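Local coordinates for protein glutamine synthetase (Helicobacter pylori, PDB 5ZLI) that belongs to the glutamine synthetase I-beta family and combines a beta-Grasp domain with a catalytic domain in an assembly of twelve chains, at residues E9-E14 and T78-R83; V27-S32 and V97-Y102; I41-G46 and E55-D60; R83-P88 and V245-Y250. One frame throughout, in Å; residues are numbered along the deposited sequence.

Contact 1: residues E9-E14 and T78-R83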
loop_
_atom_site.group_PDB
_atom_site.type_symbol
_atom_site.label_atom_id
_atom_site.label_comp_id
_atom_site.label_asym_id
_atom_site.label_seq_id
_atom_site.Cartn_x
_atom_site.Cartn_y
_atom_site.Cartn_z
ATOM N N GLU B 9 -10.287 43.936 -52.417
ATOM C CA GLU B 9 -11.641 43.685 -51.966
ATOM C C GLU B 9 -12.424 42.799 -52.910
ATOM O O GLU B 9 -13.598 42.519 -52.648
ATOM C CB GLU B 9 -12.337 45.023 -51.780
ATOM C CG GLU B 9 -11.437 46.047 -51.108
ATOM C CD GLU B 9 -12.091 46.658 -49.885
ATOM O OE1 GLU B 9 -11.387 46.899 -48.888
ATOM O OE2 GLU B 9 -13.322 46.884 -49.912
ATOM N N SER B 10 -11.829 42.389 -54.026
ATOM C CA SER B 10 -12.363 41.244 -54.749
ATOM C C SER B 10 -12.232 39.996 -53.885
ATOM O O SER B 10 -13.134 39.152 -53.835
ATOM C CB SER B 10 -11.621 41.076 -56.085
ATOM O OG SER B 10 -11.447 42.310 -56.781
ATOM N N LYS B 11 -11.128 39.905 -53.149
ATOM C CA LYS B 11 -10.805 38.746 -52.332
ATOM C C LYS B 11 -11.379 38.826 -50.921
ATOM O O LYS B 11 -11.603 37.790 -50.294
ATOM C CB LYS B 11 -9.277 38.578 -52.291
ATOM C CG LYS B 11 -8.607 38.395 -53.693
ATOM C CD LYS B 11 -7.190 37.818 -53.582
ATOM C CE LYS B 11 -6.293 38.715 -52.702
ATOM N NZ LYS B 11 -5.157 38.055 -51.970
ATOM N N ILE B 12 -11.644 40.028 -50.417
ATOM C CA ILE B 12 -12.261 40.175 -49.105
ATOM C C ILE B 12 -13.729 39.787 -49.171
ATOM O O ILE B 12 -14.258 39.130 -48.264
ATOM C CB ILE B 12 -12.076 41.620 -48.604
ATOM C CG1 ILE B 12 -10.602 41.863 -48.241
ATOM C CG2 ILE B 12 -13.031 41.921 -47.428
ATOM C CD1 ILE B 12 -10.269 43.287 -47.778
ATOM N N LYS B 13 -14.410 40.186 -50.240
ATOM C CA LYS B 13 -15.810 39.815 -50.406
ATOM C C LYS B 13 -15.981 38.301 -50.363
ATOM O O LYS B 13 -16.702 37.761 -49.512
ATOM C CB LYS B 13 -16.359 40.386 -51.720
ATOM C CG LYS B 13 -17.804 39.991 -52.002
ATOM C CD LYS B 13 -18.568 41.054 -52.773
ATOM C CE LYS B 13 -20.061 40.719 -52.816
ATOM N NZ LYS B 13 -20.384 39.714 -53.860
ATOM N N GLU B 14 -15.309 37.597 -51.274
ATOM C CA GLU B 14 -15.547 36.172 -51.409
ATOM C C GLU B 14 -15.136 35.442 -50.155
ATOM O O GLU B 14 -15.680 34.377 -49.839
ATOM C CB GLU B 14 -14.788 35.629 -52.605
ATOM C CG GLU B 14 -13.293 35.814 -52.511
ATOM C CD GLU B 14 -12.594 35.130 -53.654
ATOM O OE1 GLU B 14 -11.971 34.082 -53.407
ATOM O OE2 GLU B 14 -12.703 35.612 -54.805
ATOM N N THR B 78 -1.736 42.173 -40.581
ATOM C CA THR B 78 -2.312 42.330 -41.900
ATOM C C THR B 78 -2.697 40.964 -42.434
ATOM O O THR B 78 -1.808 40.156 -42.758
ATOM C CB THR B 78 -1.364 43.010 -42.876
ATOM O OG1 THR B 78 -0.560 43.975 -42.184
ATOM C CG2 THR B 78 -2.215 43.663 -43.993
ATOM N N PRO B 79 -3.985 40.648 -42.503
ATOM C CA PRO B 79 -4.384 39.333 -43.001
ATOM C C PRO B 79 -4.088 39.205 -44.487
ATOM O O PRO B 79 -4.255 40.155 -45.252
ATOM C CB PRO B 79 -5.889 39.288 -42.714
ATOM C CG PRO B 79 -6.136 40.387 -41.698
ATOM C CD PRO B 79 -5.138 41.440 -42.033
ATOM N N ASP B 80 -3.576 38.038 -44.880
ATOM C CA ASP B 80 -3.450 37.661 -46.287
ATOM C C ASP B 80 -4.519 36.606 -46.575
ATOM O O ASP B 80 -4.552 35.548 -45.934
ATOM C CB ASP B 80 -2.037 37.166 -46.620
ATOM C CG ASP B 80 -1.788 37.059 -48.131
ATOM O OD1 ASP B 80 -2.725 37.312 -48.922
ATOM O OD2 ASP B 80 -0.641 36.769 -48.538
ATOM N N LEU B 81 -5.405 36.898 -47.519
ATOM C CA LEU B 81 -6.530 36.002 -47.736
ATOM C C LEU B 81 -6.192 34.981 -48.815
ATOM O O LEU B 81 -6.875 34.840 -49.823
ATOM C CB LEU B 81 -7.783 36.793 -48.068
ATOM C CG LEU B 81 -8.185 37.574 -46.820
ATOM C CD1 LEU B 81 -9.359 38.528 -47.053
ATOM C CD2 LEU B 81 -8.467 36.603 -45.701
ATOM N N VAL B 82 -5.113 34.241 -48.550
ATOM C CA VAL B 82 -4.731 33.094 -49.361
ATOM C C VAL B 82 -4.470 31.933 -48.418
ATOM O O VAL B 82 -3.988 32.115 -47.293
ATOM C CB VAL B 82 -3.494 33.351 -50.251
ATOM C CG1 VAL B 82 -3.809 34.403 -51.311
ATOM C CG2 VAL B 82 -2.296 33.746 -49.397
ATOM N N ARG B 83 -4.797 30.732 -48.893
ATOM C CA ARG B 83 -4.564 29.474 -48.191
ATOM C C ARG B 83 -5.222 29.442 -46.815
ATOM O O ARG B 83 -4.808 28.662 -45.941
ATOM C CB ARG B 83 -3.068 29.167 -48.089
ATOM C CG ARG B 83 -2.481 28.881 -49.458
ATOM C CD ARG B 83 -1.011 28.587 -49.388
ATOM N NE ARG B 83 -0.285 29.777 -48.976
ATOM C CZ ARG B 83 -0.032 30.806 -49.770
ATOM N NH1 ARG B 83 -0.455 30.814 -51.038
ATOM N NH2 ARG B 83 0.638 31.836 -49.282
#

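Contact 2: residues V27-S32 and V97-Y102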
loop_
_atom_site.group_PDB
_atom_site.type_symbol
_atom_site.label_atom_id
_atom_site.label_comp_id
_atom_site.label_asym_id
_atom_site.label_seq_id
_atom_site.Cartn_x
_atom_site.Cartn_y
_atom_site.Cartn_z
ATOM N N VAL B 27 -12.718 33.786 -36.398
ATOM C CA VAL B 27 -11.656 33.911 -37.382
ATOM C C VAL B 27 -10.338 33.937 -36.610
ATOM O O VAL B 27 -10.115 34.809 -35.755
ATOM C CB VAL B 27 -11.838 35.161 -38.263
ATOM C CG1 VAL B 27 -10.746 35.263 -39.315
ATOM C CG2 VAL B 27 -13.180 35.139 -38.951
ATOM N N ASP B 28 -9.457 33.002 -36.941
ATOM C CA ASP B 28 -8.234 32.732 -36.194
ATOM C C ASP B 28 -7.087 33.319 -37.019
ATOM O O ASP B 28 -6.559 32.684 -37.934
ATOM C CB ASP B 28 -8.075 31.214 -35.956
ATOM C CG ASP B 28 -7.221 30.885 -34.729
ATOM O OD1 ASP B 28 -7.078 31.768 -33.846
ATOM O OD2 ASP B 28 -6.718 29.734 -34.633
ATOM N N PHE B 29 -6.714 34.557 -36.709
ATOM C CA PHE B 29 -5.643 35.210 -37.446
ATOM C C PHE B 29 -4.336 34.650 -36.939
ATOM O O PHE B 29 -4.015 34.817 -35.760
ATOM C CB PHE B 29 -5.676 36.719 -37.249
ATOM C CG PHE B 29 -6.955 37.340 -37.661
ATOM C CD1 PHE B 29 -7.364 37.261 -38.970
ATOM C CD2 PHE B 29 -7.730 38.035 -36.768
ATOM C CE1 PHE B 29 -8.562 37.834 -39.393
ATOM C CE2 PHE B 29 -8.923 38.622 -37.177
ATOM C CZ PHE B 29 -9.345 38.517 -38.493
ATOM N N ARG B 30 -3.555 34.040 -37.817
ATOM C CA ARG B 30 -2.323 33.414 -37.379
ATOM C C ARG B 30 -1.104 34.059 -38.022
ATOM O O ARG B 30 -1.148 34.514 -39.173
ATOM C CB ARG B 30 -2.364 31.943 -37.647
ATOM C CG ARG B 30 -3.414 31.314 -36.815
ATOM C CD ARG B 30 -3.170 29.853 -36.643
ATOM N NE ARG B 30 -4.277 29.294 -35.898
ATOM C CZ ARG B 30 -4.493 28.001 -35.785
ATOM N NH1 ARG B 30 -3.665 27.169 -36.396
ATOM N NH2 ARG B 30 -5.536 27.554 -35.085
ATOM N N PHE B 31 -0.028 34.131 -37.241
ATOM C CA PHE B 31 1.167 34.852 -37.634
ATOM C C PHE B 31 2.349 34.227 -36.921
ATOM O O PHE B 31 2.197 33.621 -35.862
ATOM C CB PHE B 31 1.071 36.356 -37.326
ATOM C CG PHE B 31 0.918 36.684 -35.860
ATOM C CD1 PHE B 31 -0.326 36.631 -35.246
ATOM C CD2 PHE B 31 2.019 37.063 -35.092
ATOM C CE1 PHE B 31 -0.471 36.951 -33.884
ATOM C CE2 PHE B 31 1.879 37.385 -33.710
ATOM C CZ PHE B 31 0.641 37.334 -33.113
ATOM N N SER B 32 3.517 34.337 -37.532
ATOM C CA SER B 32 4.713 33.660 -37.070
ATOM C C SER B 32 5.690 34.696 -36.546
ATOM O O SER B 32 6.075 35.611 -37.281
ATOM C CB SER B 32 5.325 32.841 -38.208
ATOM O OG SER B 32 4.294 32.165 -38.932
ATOM N N VAL B 97 -6.658 32.239 -40.907
ATOM C CA VAL B 97 -6.205 33.120 -41.969
ATOM C C VAL B 97 -4.830 33.639 -41.591
ATOM O O VAL B 97 -4.575 33.937 -40.420
ATOM C CB VAL B 97 -7.197 34.263 -42.229
ATOM C CG1 VAL B 97 -7.667 34.797 -40.919
ATOM C CG2 VAL B 97 -6.553 35.349 -43.116
ATOM N N PHE B 98 -3.915 33.626 -42.560
ATOM C CA PHE B 98 -2.553 34.088 -42.351
ATOM C C PHE B 98 -2.482 35.609 -42.230
ATOM O O PHE B 98 -3.387 36.335 -42.639
ATOM C CB PHE B 98 -1.636 33.618 -43.483
ATOM C CG PHE B 98 -1.330 32.145 -43.465
ATOM C CD1 PHE B 98 -0.233 31.668 -42.740
ATOM C CD2 PHE B 98 -2.104 31.235 -44.190
ATOM C CE1 PHE B 98 0.087 30.312 -42.736
ATOM C CE2 PHE B 98 -1.797 29.863 -44.184
ATOM C CZ PHE B 98 -0.701 29.411 -43.457
ATOM N N CYS B 99 -1.397 36.077 -41.609
ATOM C CA CYS B 99 -1.163 37.501 -41.422
ATOM C C CYS B 99 0.330 37.819 -41.450
ATOM O O CYS B 99 1.177 36.967 -41.177
ATOM C CB CYS B 99 -1.791 37.991 -40.114
ATOM S SG CYS B 99 -3.589 37.753 -40.054
ATOM N N ASP B 100 0.640 39.046 -41.840
ATOM C CA ASP B 100 1.940 39.665 -41.616
ATOM C C ASP B 100 1.794 40.830 -40.656
ATOM O O ASP B 100 0.704 41.363 -40.455
ATOM C CB ASP B 100 2.589 40.136 -42.915
ATOM C CG ASP B 100 2.899 38.981 -43.858
ATOM O OD1 ASP B 100 3.740 38.135 -43.473
ATOM O OD2 ASP B 100 2.309 38.915 -44.972
ATOM N N VAL B 101 2.901 41.198 -40.049
ATOM C CA VAL B 101 2.990 42.395 -39.218
ATOM C C VAL B 101 3.257 43.616 -40.092
ATOM O O VAL B 101 4.166 43.613 -40.929
ATOM C CB VAL B 101 4.105 42.226 -38.176
ATOM C CG1 VAL B 101 3.784 42.955 -36.884
ATOM C CG2 VAL B 101 4.283 40.754 -37.900
ATOM N N TYR B 102 2.468 44.666 -39.906
ATOM C CA TYR B 102 2.744 45.940 -40.557
ATOM C C TYR B 102 3.354 46.884 -39.536
ATOM O O TYR B 102 2.781 47.104 -38.462
ATOM C CB TYR B 102 1.499 46.582 -41.153
ATOM C CG TYR B 102 1.770 47.896 -41.882
ATOM C CD1 TYR B 102 2.071 47.913 -43.241
ATOM C CD2 TYR B 102 1.689 49.124 -41.227
ATOM C CE1 TYR B 102 2.300 49.118 -43.932
ATOM C CE2 TYR B 102 1.913 50.340 -41.906
ATOM C CZ TYR B 102 2.212 50.325 -43.258
ATOM O OH TYR B 102 2.425 51.518 -43.926
#

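Contact 3: residues I41-G46 and E55-D60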
loop_
_atom_site.group_PDB
_atom_site.type_symbol
_atom_site.label_atom_id
_atom_site.label_comp_id
_atom_site.label_asym_id
_atom_site.label_seq_id
_atom_site.Cartn_x
_atom_site.Cartn_y
_atom_site.Cartn_z
ATOM N N ILE B 41 -4.964 34.796 -32.696
ATOM C CA ILE B 41 -5.890 35.684 -32.012
ATOM C C ILE B 41 -7.223 35.545 -32.726
ATOM O O ILE B 41 -7.316 35.738 -33.939
ATOM C CB ILE B 41 -5.383 37.140 -31.996
ATOM C CG1 ILE B 41 -6.522 38.104 -31.677
ATOM C CG2 ILE B 41 -4.720 37.486 -33.267
ATOM C CD1 ILE B 41 -6.089 39.548 -31.577
ATOM N N ALA B 42 -8.250 35.161 -31.998
ATOM C CA ALA B 42 -9.516 34.827 -32.615
ATOM C C ALA B 42 -10.462 36.004 -32.460
ATOM O O ALA B 42 -10.514 36.636 -31.403
ATOM C CB ALA B 42 -10.122 33.568 -31.996
ATOM N N TYR B 43 -11.161 36.339 -33.536
ATOM C CA TYR B 43 -12.206 37.352 -33.497
ATOM C C TYR B 43 -13.547 36.667 -33.650
ATOM O O TYR B 43 -13.701 35.772 -34.483
ATOM C CB TYR B 43 -12.046 38.412 -34.586
ATOM C CG TYR B 43 -11.309 39.677 -34.168
ATOM C CD1 TYR B 43 -9.913 39.794 -34.290
ATOM C CD2 TYR B 43 -12.017 40.776 -33.682
ATOM C CE1 TYR B 43 -9.255 40.969 -33.926
ATOM C CE2 TYR B 43 -11.365 41.945 -33.311
ATOM C CZ TYR B 43 -9.988 42.037 -33.437
ATOM O OH TYR B 43 -9.373 43.210 -33.067
ATOM N N SER B 44 -14.485 37.050 -32.804
ATOM C CA SER B 44 -15.850 36.607 -32.964
ATOM C C SER B 44 -16.341 37.105 -34.309
ATOM O O SER B 44 -16.380 38.321 -34.544
ATOM C CB SER B 44 -16.694 37.184 -31.814
ATOM O OG SER B 44 -18.016 36.653 -31.731
ATOM N N PHE B 45 -16.634 36.182 -35.230
ATOM C CA PHE B 45 -17.112 36.602 -36.542
ATOM C C PHE B 45 -18.343 37.472 -36.318
ATOM O O PHE B 45 -18.998 37.410 -35.269
ATOM C CB PHE B 45 -17.451 35.399 -37.428
ATOM C CG PHE B 45 -18.018 35.757 -38.795
ATOM C CD1 PHE B 45 -17.190 36.156 -39.828
ATOM C CD2 PHE B 45 -19.385 35.710 -39.034
ATOM C CE1 PHE B 45 -17.712 36.476 -41.080
ATOM C CE2 PHE B 45 -19.911 36.035 -40.285
ATOM C CZ PHE B 45 -19.077 36.412 -41.300
ATOM N N GLY B 46 -18.675 38.285 -37.304
ATOM C CA GLY B 46 -19.811 39.151 -37.154
ATOM C C GLY B 46 -19.411 40.459 -36.522
ATOM O O GLY B 46 -20.077 41.472 -36.720
ATOM N N GLU B 55 -7.193 47.789 -42.978
ATOM C CA GLU B 55 -6.375 48.424 -41.954
ATOM C C GLU B 55 -5.590 47.370 -41.189
ATOM O O GLU B 55 -4.353 47.342 -41.235
ATOM C CB GLU B 55 -7.243 49.284 -41.020
ATOM C CG GLU B 55 -7.525 50.704 -41.563
ATOM C CD GLU B 55 -8.155 51.670 -40.537
ATOM O OE1 GLU B 55 -7.562 52.752 -40.307
ATOM O OE2 GLU B 55 -9.226 51.357 -39.956
ATOM N N GLY B 56 -6.292 46.424 -40.576
ATOM C CA GLY B 56 -5.602 45.341 -39.916
ATOM C C GLY B 56 -6.085 45.084 -38.507
ATOM O O GLY B 56 -7.118 45.587 -38.053
ATOM N N ILE B 57 -5.366 44.226 -37.816
ATOM C CA ILE B 57 -5.727 43.836 -36.468
ATOM C C ILE B 57 -4.639 44.320 -35.517
ATOM O O ILE B 57 -3.459 44.023 -35.729
ATOM C CB ILE B 57 -5.934 42.322 -36.334
ATOM C CG1 ILE B 57 -7.294 41.927 -36.908
ATOM C CG2 ILE B 57 -5.829 41.911 -34.899
ATOM C CD1 ILE B 57 -7.323 41.836 -38.391
ATOM N N PRO B 58 -4.980 45.113 -34.498
ATOM C CA PRO B 58 -3.961 45.558 -33.542
ATOM C C PRO B 58 -3.542 44.414 -32.646
ATOM O O PRO B 58 -4.331 43.514 -32.359
ATOM C CB PRO B 58 -4.685 46.629 -32.717
ATOM C CG PRO B 58 -6.190 46.372 -32.926
ATOM C CD PRO B 58 -6.360 45.366 -34.025
ATOM N N PHE B 59 -2.300 44.461 -32.179
ATOM C CA PHE B 59 -1.861 43.507 -31.165
ATOM C C PHE B 59 -0.637 44.062 -30.446
ATOM O O PHE B 59 -0.118 45.126 -30.789
ATOM C CB PHE B 59 -1.575 42.127 -31.755
ATOM C CG PHE B 59 -0.314 42.044 -32.548
ATOM C CD1 PHE B 59 -0.210 42.659 -33.775
ATOM C CD2 PHE B 59 0.769 41.325 -32.070
ATOM C CE1 PHE B 59 0.954 42.567 -34.506
ATOM C CE2 PHE B 59 1.937 41.224 -32.799
ATOM C CZ PHE B 59 2.024 41.849 -34.011
ATOM N N ASP B 60 -0.162 43.310 -29.455
ATOM C CA ASP B 60 0.930 43.736 -28.576
ATOM C C ASP B 60 2.236 43.081 -29.012
ATOM O O ASP B 60 2.548 41.960 -28.625
ATOM C CB ASP B 60 0.581 43.414 -27.128
ATOM C CG ASP B 60 1.723 43.700 -26.164
ATOM O OD1 ASP B 60 1.490 43.527 -24.949
ATOM O OD2 ASP B 60 2.824 44.126 -26.595
#

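Contact 4: residues R83-P88 and V245-Y250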
loop_
_atom_site.group_PDB
_atom_site.type_symbol
_atom_site.label_atom_id
_atom_site.label_comp_id
_atom_site.label_asym_id
_atom_site.label_seq_id
_atom_site.Cartn_x
_atom_site.Cartn_y
_atom_site.Cartn_z
ATOM N N ARG B 83 -4.797 30.732 -48.893
ATOM C CA ARG B 83 -4.564 29.474 -48.191
ATOM C C ARG B 83 -5.222 29.442 -46.815
ATOM O O ARG B 83 -4.808 28.662 -45.941
ATOM C CB ARG B 83 -3.068 29.167 -48.089
ATOM C CG ARG B 83 -2.481 28.881 -49.458
ATOM C CD ARG B 83 -1.011 28.587 -49.388
ATOM N NE ARG B 83 -0.285 29.777 -48.976
ATOM C CZ ARG B 83 -0.032 30.806 -49.770
ATOM N NH1 ARG B 83 -0.455 30.814 -51.038
ATOM N NH2 ARG B 83 0.638 31.836 -49.282
ATOM N N TYR B 84 -6.243 30.271 -46.598
ATOM C CA TYR B 84 -7.022 30.139 -45.380
ATOM C C TYR B 84 -7.713 28.773 -45.365
ATOM O O TYR B 84 -7.722 28.040 -46.357
ATOM C CB TYR B 84 -8.022 31.297 -45.220
ATOM C CG TYR B 84 -8.965 31.577 -46.369
ATOM C CD1 TYR B 84 -10.057 30.766 -46.609
ATOM C CD2 TYR B 84 -8.803 32.703 -47.169
ATOM C CE1 TYR B 84 -10.940 31.028 -47.637
ATOM C CE2 TYR B 84 -9.690 32.983 -48.220
ATOM C CZ TYR B 84 -10.761 32.133 -48.439
ATOM O OH TYR B 84 -11.665 32.356 -49.441
ATOM N N PHE B 85 -8.193 28.379 -44.195
ATOM C CA PHE B 85 -8.801 27.070 -44.105
ATOM C C PHE B 85 -9.626 26.990 -42.846
ATOM O O PHE B 85 -9.321 27.649 -41.851
ATOM C CB PHE B 85 -7.733 25.993 -44.101
ATOM C CG PHE B 85 -6.787 26.094 -42.958
ATOM C CD1 PHE B 85 -5.762 27.042 -42.957
ATOM C CD2 PHE B 85 -6.865 25.196 -41.897
ATOM C CE1 PHE B 85 -4.842 27.129 -41.882
ATOM C CE2 PHE B 85 -5.955 25.256 -40.846
ATOM C CZ PHE B 85 -4.945 26.235 -40.837
ATOM N N ILE B 86 -10.666 26.163 -42.885
ATOM C CA ILE B 86 -11.421 25.900 -41.666
ATOM C C ILE B 86 -10.626 24.975 -40.756
ATOM O O ILE B 86 -10.231 23.872 -41.159
ATOM C CB ILE B 86 -12.790 25.297 -41.999
ATOM C CG1 ILE B 86 -13.679 26.355 -42.655
ATOM C CG2 ILE B 86 -13.387 24.682 -40.779
ATOM C CD1 ILE B 86 -15.106 25.879 -42.998
ATOM N N ASP B 87 -10.425 25.398 -39.514
ATOM C CA ASP B 87 -9.717 24.567 -38.549
ATOM C C ASP B 87 -10.581 23.377 -38.146
ATOM O O ASP B 87 -11.665 23.576 -37.566
ATOM C CB ASP B 87 -9.332 25.431 -37.355
ATOM C CG ASP B 87 -8.320 24.771 -36.451
ATOM O OD1 ASP B 87 -7.980 23.605 -36.696
ATOM O OD2 ASP B 87 -7.790 25.457 -35.545
ATOM N N PRO B 88 -10.148 22.134 -38.410
ATOM C CA PRO B 88 -10.998 20.976 -38.071
ATOM C C PRO B 88 -11.087 20.723 -36.586
ATOM O O PRO B 88 -12.107 20.192 -36.125
ATOM C CB PRO B 88 -10.313 19.809 -38.786
ATOM C CG PRO B 88 -8.894 20.208 -38.830
ATOM C CD PRO B 88 -8.878 21.712 -39.020
ATOM N N VAL B 245 4.236 24.417 -44.260
ATOM C CA VAL B 245 4.992 23.854 -43.155
ATOM C C VAL B 245 4.344 24.234 -41.829
ATOM O O VAL B 245 4.130 23.371 -40.972
ATOM C CB VAL B 245 6.460 24.294 -43.243
ATOM C CG1 VAL B 245 7.212 24.027 -41.928
ATOM C CG2 VAL B 245 7.133 23.611 -44.456
ATOM N N GLN B 246 3.983 25.517 -41.649
ATOM C CA GLN B 246 3.256 25.907 -40.431
ATOM C C GLN B 246 1.977 25.084 -40.241
ATOM O O GLN B 246 1.711 24.588 -39.143
ATOM C CB GLN B 246 2.910 27.408 -40.416
ATOM C CG GLN B 246 4.079 28.384 -40.302
ATOM C CD GLN B 246 5.023 28.116 -39.115
ATOM O OE1 GLN B 246 5.842 27.200 -39.170
ATOM N NE2 GLN B 246 4.871 28.876 -38.027
ATOM N N LYS B 247 1.168 24.938 -41.298
ATOM C CA LYS B 247 -0.055 24.129 -41.207
ATOM C C LYS B 247 0.265 22.680 -40.832
ATOM O O LYS B 247 -0.329 22.127 -39.901
ATOM C CB LYS B 247 -0.828 24.160 -42.524
ATOM C CG LYS B 247 -1.463 25.471 -42.947
ATOM C CD LYS B 247 -2.510 25.145 -44.053
ATOM C CE LYS B 247 -2.958 26.363 -44.848
ATOM N NZ LYS B 247 -3.989 26.052 -45.849
ATOM N N LEU B 248 1.148 22.030 -41.606
ATOM C CA LEU B 248 1.592 20.663 -41.334
ATOM C C LEU B 248 2.043 20.451 -39.884
ATOM O O LEU B 248 1.623 19.478 -39.238
ATOM C CB LEU B 248 2.718 20.298 -42.312
ATOM C CG LEU B 248 3.546 18.994 -42.393
ATOM C CD1 LEU B 248 4.653 18.853 -41.350
ATOM C CD2 LEU B 248 2.661 17.818 -42.274
ATOM N N LYS B 249 2.927 21.320 -39.360
ATOM C CA LYS B 249 3.362 21.178 -37.962
ATOM C C LYS B 249 2.172 21.198 -37.001
ATOM O O LYS B 249 2.028 20.321 -36.145
ATOM C CB LYS B 249 4.380 22.274 -37.597
ATOM C CG LYS B 249 5.827 22.063 -38.139
ATOM C CD LYS B 249 6.728 23.245 -37.757
ATOM C CE LYS B 249 8.118 23.182 -38.444
ATOM N NZ LYS B 249 9.002 24.413 -38.246
ATOM N N TYR B 250 1.277 22.155 -37.181
ATOM C CA TYR B 250 0.054 22.234 -36.392
ATOM C C TYR B 250 -0.795 20.971 -36.527
ATOM O O TYR B 250 -1.373 20.499 -35.547
ATOM C CB TYR B 250 -0.719 23.467 -36.865
ATOM C CG TYR B 250 -2.089 23.667 -36.301
ATOM C CD1 TYR B 250 -2.296 23.818 -34.939
ATOM C CD2 TYR B 250 -3.200 23.753 -37.153
ATOM C CE1 TYR B 250 -3.579 24.030 -34.420
ATOM C CE2 TYR B 250 -4.498 23.961 -36.639
ATOM C CZ TYR B 250 -4.669 24.098 -35.275
ATOM O OH TYR B 250 -5.920 24.302 -34.766
#

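Contact 1: residues E9-E14 and T78-R83
L81 and I12 make the buried half of this contact, where helix 9-14 crosses strand 78-81 almost perpendicularly, at 80° with the axes 9.4 Å apart. L81 sets its CB toward the helix. Its CD1 methyl lies 3.8 Å from I12 CG1 and nearly as close to I12 CA, and it also touches the carbonyl oxygen K11 O at 4.0 Å, so a single methyl rests on both side chain and backbone of the helix.

The other half, K11 with D80 and V82, is partly exposed to solvent. The K11 chain bends at CE (chi3 -58°) and crosses D80 and V82 obliquely, NZ ending 3.9 Å from V82 CG1. The ammonium makes a long salt bridge to D80, with NZ 4.0 Å from OD1. The stronger partners of that carboxylate are R115 and K119, which hold OD2. Helix 9-20 thus lies against strand 74-81, which is paired with strands 57-60 and 94-103: L81 also touches V97, while I12 reaches L53 and K54.

Contact 2: residues V27-S32 and V97-Y102
F29 and V97 lie side by side on neighbouring parallel strands, their side chains on the same face of the sheet and pointing the same way. Two backbone bonds straddle V97: its N donates to D28 O at 3.0 Å, and its O accepts from R30 N at 2.8 Å, in a nearly straight bond (170° at the hydrogen).

The F29 side chain can be traced outward. CB touches C99 SG at 3.6 Å. CG stands beside the backbone N, anti to the carbonyl carbon (chi1 -58°), and C99 SG lies 4.2 Å from CG and 4.0 Å from CD1, an oblique sulfur-aromatic contact. The V97 CG1 methyl runs beside CG, CD1 and CE1, 3.5 Å from CE1, and is also packed against V27 CG1.

R30, on the other face, runs out extended and grips D28 OD2 side-on with NE and NH2; NH2 also has a salt bridge to D87. M191, V193 and M200 of a neighbouring subunit pack on F31, R30 and D28. Parallel pairing of strand 26-32 with strand 94-103, flanked by the antiparallel strands 38-44 and 74-81, forms the middle of the mixed sheet of the beta-Grasp domain.

Contact 3: residues I41-G46 and E55-D60
In the curled beta-Grasp sheet, I41 and Y43 of strand 38-44 meet I57 and P58 of strand 57-60, although the two strands are not paired with each other: their axes stay 10.2 Å apart and cross at 139°. The I57 CG2 methyl meets both residues of the facing strand, 4.1 Å from I41 CD1 and 3.7 Å from Y43 CE1, which it reaches at the ring edge, near the plane. This methyl stands anti to the backbone N, with CG1 anti to the carbonyl carbon (chi1 -77°). I57 CG1 is just as close to CE1, so both branches of the isoleucine touch the same ring carbon. P58 crosses Y43 at about a right angle.

Beyond the contact, I57 packs on F29 and P79. A42 and Y43 pair antiparallel with a strand of a neighbouring subunit, whose V219 touches I41 and Y43. No hydrogen bond joins the two segments, which suggests that van der Waals and hydrophobic packing of the isoleucines against the tyrosine edge holds them, with P58 CD 3.8 Å from Y43 OH.

Contact 4: residues R83-P88 and V245-Y250
F85 and K247 have the nearest CA atoms, 9.7 Å apart, where strand 84-87 and helix 245-250 run almost parallel, at 10°. This strand-on-helix packing joins the beta-Grasp domain to helix 238-258 of the catalytic domain.

The K247 chain, extended beyond CG, slides over the F85 ring. Its CD lies above one face, 4.1 Å from the ring centroid, as a CH-pi contact offset toward the rim, and CE comes to 3.4 Å from F85 CD1. The ammonium thereby reaches the corner of the chain at R83, where NZ donates to the carbonyl oxygen R83 O at 2.7 Å; V213 O accepts from NZ as well. The R83 guanidinium instead pairs with D243.

Farther along, Y250 OH donates to D87 OD2, although the modelled 2.3 Å is doubtfully short. R30 makes a cation-pi contact with Y250. The D87 carboxylate meets the phenol at the ring's edge, with CG in the ring plane and the two planes turned 63° apart.

Contacts 1, 2 and 3 cluster in the beta-Grasp part of the chain, with centres 9 to 14 Å apart, and contact 4 leads from the same mixed sheet into the catalytic domain, its centre about 12 Å from that of contact 2. Contact 2 touches all the others: D80 N and F98 O probably bond towards contact 1, F29 N and I41 O towards contact 3, and side chains meet towards contact 4. Along the chain, contact 3 is nested within the loops closed by contacts 1 and 2, contact 2 alternates with contacts 1 and 4, and R83 is shared by contacts 1 and 4. One continuous sheet thus ties the N-terminal helix, a subunit interface and the catalytic domain together.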